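Local coordinates for protein ubiquitin-conjugating enzyme E2-21 kDa (Pichia angusta, PDB 5NL8) that carries ubiquitin as a thioester from the E1 enzyme to other proteins, probably including the import receptor PEX5, and is probably needed to build peroxisomes, at residues V175-Y178 with I179-S183; Q126-S130 with P131-L135; A160-K164 with C165-T169. All blocks are in the same frame, centred on the assembly; numbering follows the deposited sequence.

Contact 1 (V175-Y178 with I179-S183); sequences VHYY and IAKYS
Tyr178 and Tyr182, one helical turn apart, run alongside one another in the same direction, with CD1 of Tyr178 3.5 Å from CD2 of Tyr182. Their planes are 24° from parallel, but the centroids lie 5.4 Å apart, displaced so far that little of one ring covers the other. CE1 of Tyr177 rests against CG of Lys181, whose methylene gives the ring an apolar neighbour, and one water is shared by the hydroxyls of Tyr177 and Tyr182, 3.2 Å from each OH. Tyrosine suits such a surface, being greasy along its ring and polar at its end. On another side of the helix, CD1 of Ile179 meets CG1 of Val175 at 4.0 Å; CG1 reaches it by standing anti to the backbone N of Val175 (chi1 -180°). Four i to i+4 backbone bonds set the spacing, the last from Tyr182 N to Tyr178 O (3.0 Å). Ser183 OG bonds Ile179 O on a lone pair at 2.9 Å. Phe115 meets the Tyr178 ring edge-to-face, and Gln94 bonds the carbonyls of Lys181 and Ser183. These are the last turns of helix 168-181 and its exit, at Tyr182, into strand 183-184, in the helical tail of the UBC fold.

Contact 2 (Q126-S130 with P131-L135); sequences QQKWS and PAWTL
Trp133 folds back over Trp129 across a type I beta turn that runs from Ser130 to Trp133, in the loop between helices 122-126 and 135-147 of the UBC fold, downstream of the predicted catalytic Cys121. Two backbone N-H groups hold the turn. Trp133 N gives the closing bond to Ser130 O (2.9 Å), arriving from above the carbonyl plane, while Ala132 N bonds Ser130 OG at 3.2 Å. Serine suits the first position because its hydroxyl can reach forward to the N-H two residues on, an ST turn, and Pro131 suits the second because its ring restricts phi to the value the turn needs.

The aromatic contacts are of two kinds. CB of Trp133 sits over one face of the Trp129 six-membered ring, a CH-pi contact 3.5 Å from the centroid and 14° off the normal. The indoles themselves meet obliquely, their planes at 48°. With CG anti to the backbone N (chi1 -174°) the Trp129 indole is carried under Trp133, and its NE1 is bonded to Pro74 O, which fixes the rotation of the ring; Pro77 and Pro78 also touch it.

The remaining contacts lie around the Trp133 indole. Along its benzo edge the bent aliphatic chain of Lys128 provides apolar cover, with its CE 3.6 Å from CZ2 of Trp133. A glycine in place of Trp133 would probably leave the face of Trp129 without its CH-pi partner and the Lys128 chain without the indole edge it lies along. Ser130 OG approaches CD1 at the edge, and Lys128 O lies above one face, toward its rim, 3.3 Å from the Trp133 ring plane.

Contact 3 (A160-K164 with C165-T169); sequences ANLLK and CDDTT
The flat carboxylate of Asp167 meets Leu162 at one corner, OD2 4.1 Å from CD2 of the leucine, while the Asp167 CB touches the same methyl at 3.9 Å. The two side chains pass at a slant, so this is a light apolar contact of a methyl with the base of the acid. The other flat group, the amide of Asn161, is met at its oxygen: Lys164 NZ bonds OD1 at 3.2 Å, tilted 24° from the carbonyl plane. The lysine thus lies back along its own helix, its chain bent at chi3. On the backbone side of Asn161, SG of Cys165 lies 3.3 Å from its O, placed there because SG stands anti to the carbonyl carbon, beside the cysteine N.

Cys165 N still makes the helical i to i+4 bond to Asn161 O. Asp167 N reaches five residues back to Leu162 O at 2.9 Å, nearly straight (163°), and Asp166 N bonds Leu163 O, coming from well above its carbonyl plane. Asp166 takes positive phi (50°), which lets both bonds form; aspartate accepts this more readily than most non-glycine residues, and its CB is directed away from the helix. Leu163 and Lys164 touch Pro149 and Pro151, respectively. Asp167 then occupies the N-cap position of helix 168-181. A Schellman motif thus ends helix 157-164 and passes the chain directly to the last long helix of this UBC domain.

From the N terminus the chain first reaches contact 2, whose segment 126-135, with a turn at 130-133, joins helix 122-126, just after Cys121, to helix 135-147. Beyond that helix comes contact 3, where 160-169 ends helix 157-164 and starts helix 168-181; contact 1 follows on the far end of that same helix and leads into strand 183-184. All three are local and strictly in series, none enclosing or crossing another. Contacts 1 and 3 mark the two ends of helix 168-181, their centres about 19 Å apart and nearest atoms about 7 Å. Contact 2 stands apart, on the opposite side of the chain's centre from contact 1, with centres about 31 Å apart.

Contact 1 (V175-Y178 with I179-S183)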
loop_
_atom_site.group_PDB
_atom_site.type_symbol
_atom_site.label_atom_id
_atom_site.label_comp_id
_atom_site.label_asym_id
_atom_site.label_seq_id
_atom_site.Cartn_x
_atom_site.Cartn_y
_atom_site.Cartn_z
ATOM N N VAL A 175 7.202 -5.431 13.185
ATOM C CA VAL A 175 7.278 -4.897 11.822
ATOM C C VAL A 175 8.688 -5.071 11.250
ATOM O O VAL A 175 8.859 -5.551 10.124
ATOM C CB VAL A 175 6.877 -3.408 11.765
ATOM C CG1 VAL A 175 6.959 -2.891 10.345
ATOM C CG2 VAL A 175 5.466 -3.216 12.311
ATOM N N HIS A 176 9.692 -4.702 12.042
ATOM C CA HIS A 176 11.092 -4.881 11.661
ATOM C C HIS A 176 11.400 -6.340 11.320
ATOM O O HIS A 176 12.118 -6.620 10.355
ATOM C CB HIS A 176 12.027 -4.400 12.781
ATOM C CG HIS A 176 12.115 -2.912 12.900
ATOM N ND1 HIS A 176 12.710 -2.284 13.979
ATOM C CD2 HIS A 176 11.690 -1.920 12.083
ATOM C CE1 HIS A 176 12.644 -0.977 13.816
ATOM N NE2 HIS A 176 12.028 -0.727 12.674
ATOM N N TYR A 177 10.857 -7.264 12.108
ATOM C CA TYR A 177 11.054 -8.690 11.858
ATOM C C TYR A 177 10.532 -9.100 10.486
ATOM O O TYR A 177 11.240 -9.751 9.705
ATOM C CB TYR A 177 10.374 -9.532 12.937
ATOM C CG TYR A 177 10.393 -11.023 12.659
ATOM C CD1 TYR A 177 11.560 -11.766 12.811
ATOM C CD2 TYR A 177 9.243 -11.688 12.249
ATOM C CE1 TYR A 177 11.581 -13.129 12.562
ATOM C CE2 TYR A 177 9.255 -13.054 11.996
ATOM C CZ TYR A 177 10.428 -13.767 12.155
ATOM O OH TYR A 177 10.446 -15.120 11.906
ATOM N N TYR A 178 9.294 -8.724 10.182
ATOM C CA TYR A 178 8.738 -9.127 8.893
ATOM C C TYR A 178 9.451 -8.436 7.727
ATOM O O TYR A 178 9.655 -9.048 6.680
ATOM C CB TYR A 178 7.228 -8.876 8.855
ATOM C CG TYR A 178 6.469 -9.948 9.605
ATOM C CD1 TYR A 178 6.130 -11.148 8.989
ATOM C CD2 TYR A 178 6.123 -9.776 10.942
ATOM C CE1 TYR A 178 5.456 -12.141 9.680
ATOM C CE2 TYR A 178 5.448 -10.762 11.639
ATOM C CZ TYR A 178 5.118 -11.941 11.003
ATOM O OH TYR A 178 4.446 -12.917 11.697
ATOM N N ILE A 179 9.863 -7.184 7.914
ATOM C CA ILE A 179 10.642 -6.486 6.891
ATOM C C ILE A 179 11.968 -7.204 6.618
ATOM O O ILE A 179 12.374 -7.381 5.470
ATOM C CB ILE A 179 10.939 -5.024 7.294
ATOM C CG1 ILE A 179 9.661 -4.187 7.258
ATOM C CG2 ILE A 179 11.980 -4.404 6.368
ATOM C CD1 ILE A 179 9.879 -2.741 7.624
ATOM N N ALA A 180 12.632 -7.632 7.683
ATOM C CA ALA A 180 13.947 -8.243 7.558
ATOM C C ALA A 180 13.891 -9.668 7.009
ATOM O O ALA A 180 14.825 -10.113 6.343
ATOM C CB ALA A 180 14.653 -8.230 8.900
ATOM N N LYS A 181 12.804 -10.386 7.279
ATOM C CA LYS A 181 12.771 -11.803 6.924
ATOM C C LYS A 181 11.958 -12.159 5.676
ATOM O O LYS A 181 12.202 -13.196 5.055
ATOM C CB LYS A 181 12.250 -12.619 8.107
ATOM C CG LYS A 181 13.335 -13.004 9.094
ATOM C CD LYS A 181 14.511 -13.642 8.368
ATOM C CE LYS A 181 15.479 -14.300 9.333
ATOM N NZ LYS A 181 16.635 -14.907 8.615
ATOM N N TYR A 182 11.005 -11.314 5.302
ATOM C CA TYR A 182 10.077 -11.675 4.235
ATOM C C TYR A 182 10.100 -10.734 3.026
ATOM O O TYR A 182 9.053 -10.429 2.453
ATOM C CB TYR A 182 8.659 -11.757 4.805
ATOM C CG TYR A 182 8.462 -12.918 5.756
ATOM C CD1 TYR A 182 8.113 -14.176 5.283
ATOM C CD2 TYR A 182 8.625 -12.757 7.124
ATOM C CE1 TYR A 182 7.932 -15.242 6.144
ATOM C CE2 TYR A 182 8.445 -13.816 7.997
ATOM C CZ TYR A 182 8.098 -15.057 7.500
ATOM O OH TYR A 182 7.919 -16.117 8.362
ATOM N N SER A 183 11.295 -10.301 2.626
ATOM C CA SER A 183 11.456 -9.408 1.476
ATOM C C SER A 183 12.201 -10.085 0.326
ATOM O O SER A 183 13.096 -10.899 0.554
ATOM C CB SER A 183 12.201 -8.131 1.883
ATOM O OG SER A 183 11.436 -7.344 2.779
HETATM O O HOH W 1 7.482 -16.282 11.570
#

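Contact 2 (Q126-S130 with P131-L135)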
loop_
_atom_site.group_PDB
_atom_site.type_symbol
_atom_site.label_atom_id
_atom_site.label_comp_id
_atom_site.label_asym_id
_atom_site.label_seq_id
_atom_site.Cartn_x
_atom_site.Cartn_y
_atom_site.Cartn_z
ATOM N N GLN A 126 -13.966 4.500 2.912
ATOM C CA GLN A 126 -15.382 4.859 2.855
ATOM C C GLN A 126 -15.686 6.121 3.663
ATOM O O GLN A 126 -16.533 6.927 3.276
ATOM C CB GLN A 126 -16.257 3.704 3.346
ATOM C CG GLN A 126 -16.979 2.954 2.231
ATOM C CD GLN A 126 -17.810 3.867 1.342
ATOM O OE1 GLN A 126 -17.788 3.748 0.117
ATOM N NE2 GLN A 126 -18.552 4.781 1.958
ATOM N N GLN A 127 -14.980 6.298 4.775
ATOM C CA GLN A 127 -15.219 7.442 5.645
ATOM C C GLN A 127 -14.609 8.728 5.092
ATOM O O GLN A 127 -15.054 9.823 5.428
ATOM C CB GLN A 127 -14.670 7.170 7.047
ATOM C CG GLN A 127 -15.310 5.982 7.745
ATOM C CD GLN A 127 -16.825 6.014 7.689
ATOM O OE1 GLN A 127 -17.452 5.155 7.066
ATOM N NE2 GLN A 127 -17.421 7.004 8.342
ATOM N N LYS A 128 -13.597 8.598 4.242
ATOM C CA LYS A 128 -12.892 9.770 3.732
ATOM C C LYS A 128 -13.286 10.154 2.305
ATOM O O LYS A 128 -13.317 11.336 1.968
ATOM C CB LYS A 128 -11.376 9.546 3.792
ATOM C CG LYS A 128 -10.767 9.718 5.177
ATOM C CD LYS A 128 -9.354 10.289 5.097
ATOM C CE LYS A 128 -9.382 11.801 4.883
ATOM N NZ LYS A 128 -8.031 12.425 4.985
ATOM N N TRP A 129 -13.594 9.159 1.477
ATOM C CA TRP A 129 -13.709 9.363 0.033
ATOM C C TRP A 129 -14.816 10.331 -0.397
ATOM O O TRP A 129 -15.906 10.358 0.176
ATOM C CB TRP A 129 -13.917 8.019 -0.673
ATOM C CG TRP A 129 -13.895 8.128 -2.168
ATOM C CD1 TRP A 129 -14.970 8.284 -2.996
ATOM C CD2 TRP A 129 -12.739 8.099 -3.017
ATOM N NE1 TRP A 129 -14.555 8.351 -4.304
ATOM C CE2 TRP A 129 -13.190 8.241 -4.343
ATOM C CE3 TRP A 129 -11.367 7.966 -2.780
ATOM C CZ2 TRP A 129 -12.318 8.254 -5.431
ATOM C CZ3 TRP A 129 -10.504 7.977 -3.862
ATOM C CH2 TRP A 129 -10.982 8.123 -5.170
ATOM N N SER A 130 -14.505 11.120 -1.422
ATOM C CA SER A 130 -15.453 12.021 -2.065
ATOM C C SER A 130 -15.092 12.099 -3.550
ATOM O O SER A 130 -13.966 11.773 -3.922
ATOM C CB SER A 130 -15.421 13.407 -1.415
ATOM O OG SER A 130 -14.476 14.249 -2.051
ATOM N N PRO A 131 -16.039 12.521 -4.406
ATOM C CA PRO A 131 -15.762 12.586 -5.848
ATOM C C PRO A 131 -14.609 13.520 -6.224
ATOM O O PRO A 131 -14.167 13.505 -7.372
ATOM C CB PRO A 131 -17.079 13.103 -6.433
ATOM C CG PRO A 131 -18.111 12.689 -5.447
ATOM C CD PRO A 131 -17.453 12.810 -4.107
ATOM N N ALA A 132 -14.135 14.316 -5.271
ATOM C CA ALA A 132 -13.010 15.215 -5.508
ATOM C C ALA A 132 -11.678 14.478 -5.395
ATOM O O ALA A 132 -10.634 15.001 -5.788
ATOM C CB ALA A 132 -13.052 16.382 -4.533
ATOM N N TRP A 133 -11.720 13.265 -4.856
ATOM C CA TRP A 133 -10.513 12.470 -4.651
ATOM C C TRP A 133 -10.022 11.813 -5.940
ATOM O O TRP A 133 -10.794 11.583 -6.873
ATOM C CB TRP A 133 -10.755 11.399 -3.586
ATOM C CG TRP A 133 -10.715 11.913 -2.174
ATOM C CD1 TRP A 133 -11.442 12.944 -1.655
ATOM C CD2 TRP A 133 -9.916 11.404 -1.100
ATOM N NE1 TRP A 133 -11.138 13.116 -0.326
ATOM C CE2 TRP A 133 -10.205 12.183 0.040
ATOM C CE3 TRP A 133 -8.983 10.370 -0.991
ATOM C CZ2 TRP A 133 -9.593 11.959 1.271
ATOM C CZ3 TRP A 133 -8.376 10.148 0.234
ATOM C CH2 TRP A 133 -8.684 10.939 1.348
ATOM N N THR A 134 -8.728 11.513 -5.974
ATOM C CA THR A 134 -8.102 10.864 -7.117
ATOM C C THR A 134 -7.409 9.579 -6.679
ATOM O O THR A 134 -7.445 9.218 -5.502
ATOM C CB THR A 134 -7.072 11.782 -7.792
ATOM O OG1 THR A 134 -6.435 11.081 -8.867
ATOM C CG2 THR A 134 -6.013 12.202 -6.792
ATOM N N LEU A 135 -6.776 8.894 -7.629
ATOM C CA LEU A 135 -5.973 7.716 -7.316
ATOM C C LEU A 135 -4.801 8.096 -6.418
ATOM O O LEU A 135 -4.484 7.397 -5.443
ATOM C CB LEU A 135 -5.454 7.058 -8.596
ATOM C CG LEU A 135 -6.480 6.388 -9.509
ATOM C CD1 LEU A 135 -5.814 5.876 -10.779
ATOM C CD2 LEU A 135 -7.180 5.258 -8.778
#

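Contact 3 (A160-K164 with C165-T169)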
loop_
_atom_site.group_PDB
_atom_site.type_symbol
_atom_site.label_atom_id
_atom_site.label_comp_id
_atom_site.label_asym_id
_atom_site.label_seq_id
_atom_site.Cartn_x
_atom_site.Cartn_y
_atom_site.Cartn_z
ATOM N N ALA A 160 -3.433 -4.455 16.717
ATOM C CA ALA A 160 -4.359 -3.465 17.260
ATOM C C ALA A 160 -4.296 -3.410 18.786
ATOM O O ALA A 160 -4.347 -2.331 19.374
ATOM C CB ALA A 160 -5.779 -3.759 16.801
ATOM N N ASN A 161 -4.177 -4.569 19.426
ATOM C CA ASN A 161 -4.080 -4.615 20.883
ATOM C C ASN A 161 -2.728 -4.134 21.390
ATOM O O ASN A 161 -2.646 -3.493 22.440
ATOM C CB ASN A 161 -4.350 -6.029 21.396
ATOM C CG ASN A 161 -5.809 -6.417 21.283
ATOM O OD1 ASN A 161 -6.680 -5.562 21.119
ATOM N ND2 ASN A 161 -6.085 -7.713 21.373
ATOM N N LEU A 162 -1.668 -4.452 20.653
ATOM C CA LEU A 162 -0.343 -3.944 20.984
ATOM C C LEU A 162 -0.391 -2.426 21.009
ATOM O O LEU A 162 0.148 -1.789 21.914
ATOM C CB LEU A 162 0.705 -4.428 19.979
ATOM C CG LEU A 162 1.354 -5.786 20.257
ATOM C CD1 LEU A 162 2.258 -6.170 19.106
ATOM C CD2 LEU A 162 2.128 -5.766 21.567
ATOM N N LEU A 163 -1.067 -1.856 20.017
ATOM C CA LEU A 163 -1.208 -0.410 19.930
ATOM C C LEU A 163 -2.107 0.126 21.047
ATOM O O LEU A 163 -1.844 1.189 21.609
ATOM C CB LEU A 163 -1.761 -0.018 18.559
ATOM C CG LEU A 163 -1.643 1.455 18.172
ATOM C CD1 LEU A 163 -0.209 1.785 17.793
ATOM C CD2 LEU A 163 -2.590 1.783 17.031
ATOM N N LYS A 164 -3.158 -0.617 21.374
ATOM C CA LYS A 164 -4.105 -0.197 22.406
ATOM C C LYS A 164 -3.488 -0.244 23.804
ATOM O O LYS A 164 -3.914 0.481 24.703
ATOM C CB LYS A 164 -5.365 -1.065 22.355
ATOM C CG LYS A 164 -6.505 -0.451 21.550
ATOM C CD LYS A 164 -7.560 -1.486 21.189
ATOM C CE LYS A 164 -8.060 -2.228 22.414
ATOM N NZ LYS A 164 -8.904 -3.398 22.040
ATOM N N CYS A 165 -2.486 -1.101 23.981
ATOM C CA CYS A 165 -1.757 -1.187 25.246
ATOM C C CYS A 165 -0.529 -0.293 25.221
ATOM O O CYS A 165 0.266 -0.296 26.159
ATOM C CB CYS A 165 -1.334 -2.627 25.538
ATOM S SG CYS A 165 -2.688 -3.800 25.683
ATOM N N ASP A 166 -0.383 0.455 24.131
ATOM C CA ASP A 166 0.759 1.340 23.915
ATOM C C ASP A 166 2.096 0.631 24.142
ATOM O O ASP A 166 2.999 1.172 24.780
ATOM C CB ASP A 166 0.651 2.573 24.816
ATOM C CG ASP A 166 1.324 3.793 24.215
ATOM O OD1 ASP A 166 0.760 4.376 23.263
ATOM O OD2 ASP A 166 2.413 4.173 24.696
ATOM N N ASP A 167 2.207 -0.588 23.620
ATOM C CA ASP A 167 3.468 -1.322 23.631
ATOM C C ASP A 167 4.212 -1.072 22.318
ATOM O O ASP A 167 4.200 -1.907 21.415
ATOM C CB ASP A 167 3.223 -2.820 23.837
ATOM C CG ASP A 167 4.472 -3.562 24.286
ATOM O OD1 ASP A 167 5.591 -3.066 24.038
ATOM O OD2 ASP A 167 4.332 -4.646 24.891
ATOM N N THR A 168 4.864 0.082 22.233
ATOM C CA THR A 168 5.483 0.559 20.999
ATOM C C THR A 168 6.645 -0.308 20.528
ATOM O O THR A 168 6.826 -0.542 19.325
ATOM C CB THR A 168 6.004 1.995 21.175
ATOM O OG1 THR A 168 5.033 2.772 21.884
ATOM C CG2 THR A 168 6.268 2.632 19.825
ATOM N N THR A 169 7.435 -0.774 21.487
ATOM C CA THR A 169 8.641 -1.529 21.191
ATOM C C THR A 169 8.323 -2.860 20.520
ATOM O O THR A 169 8.988 -3.250 19.563
ATOM C CB THR A 169 9.464 -1.786 22.466
ATOM O OG1 THR A 169 9.744 -0.537 23.114
ATOM C CG2 THR A 169 10.773 -2.484 22.127
#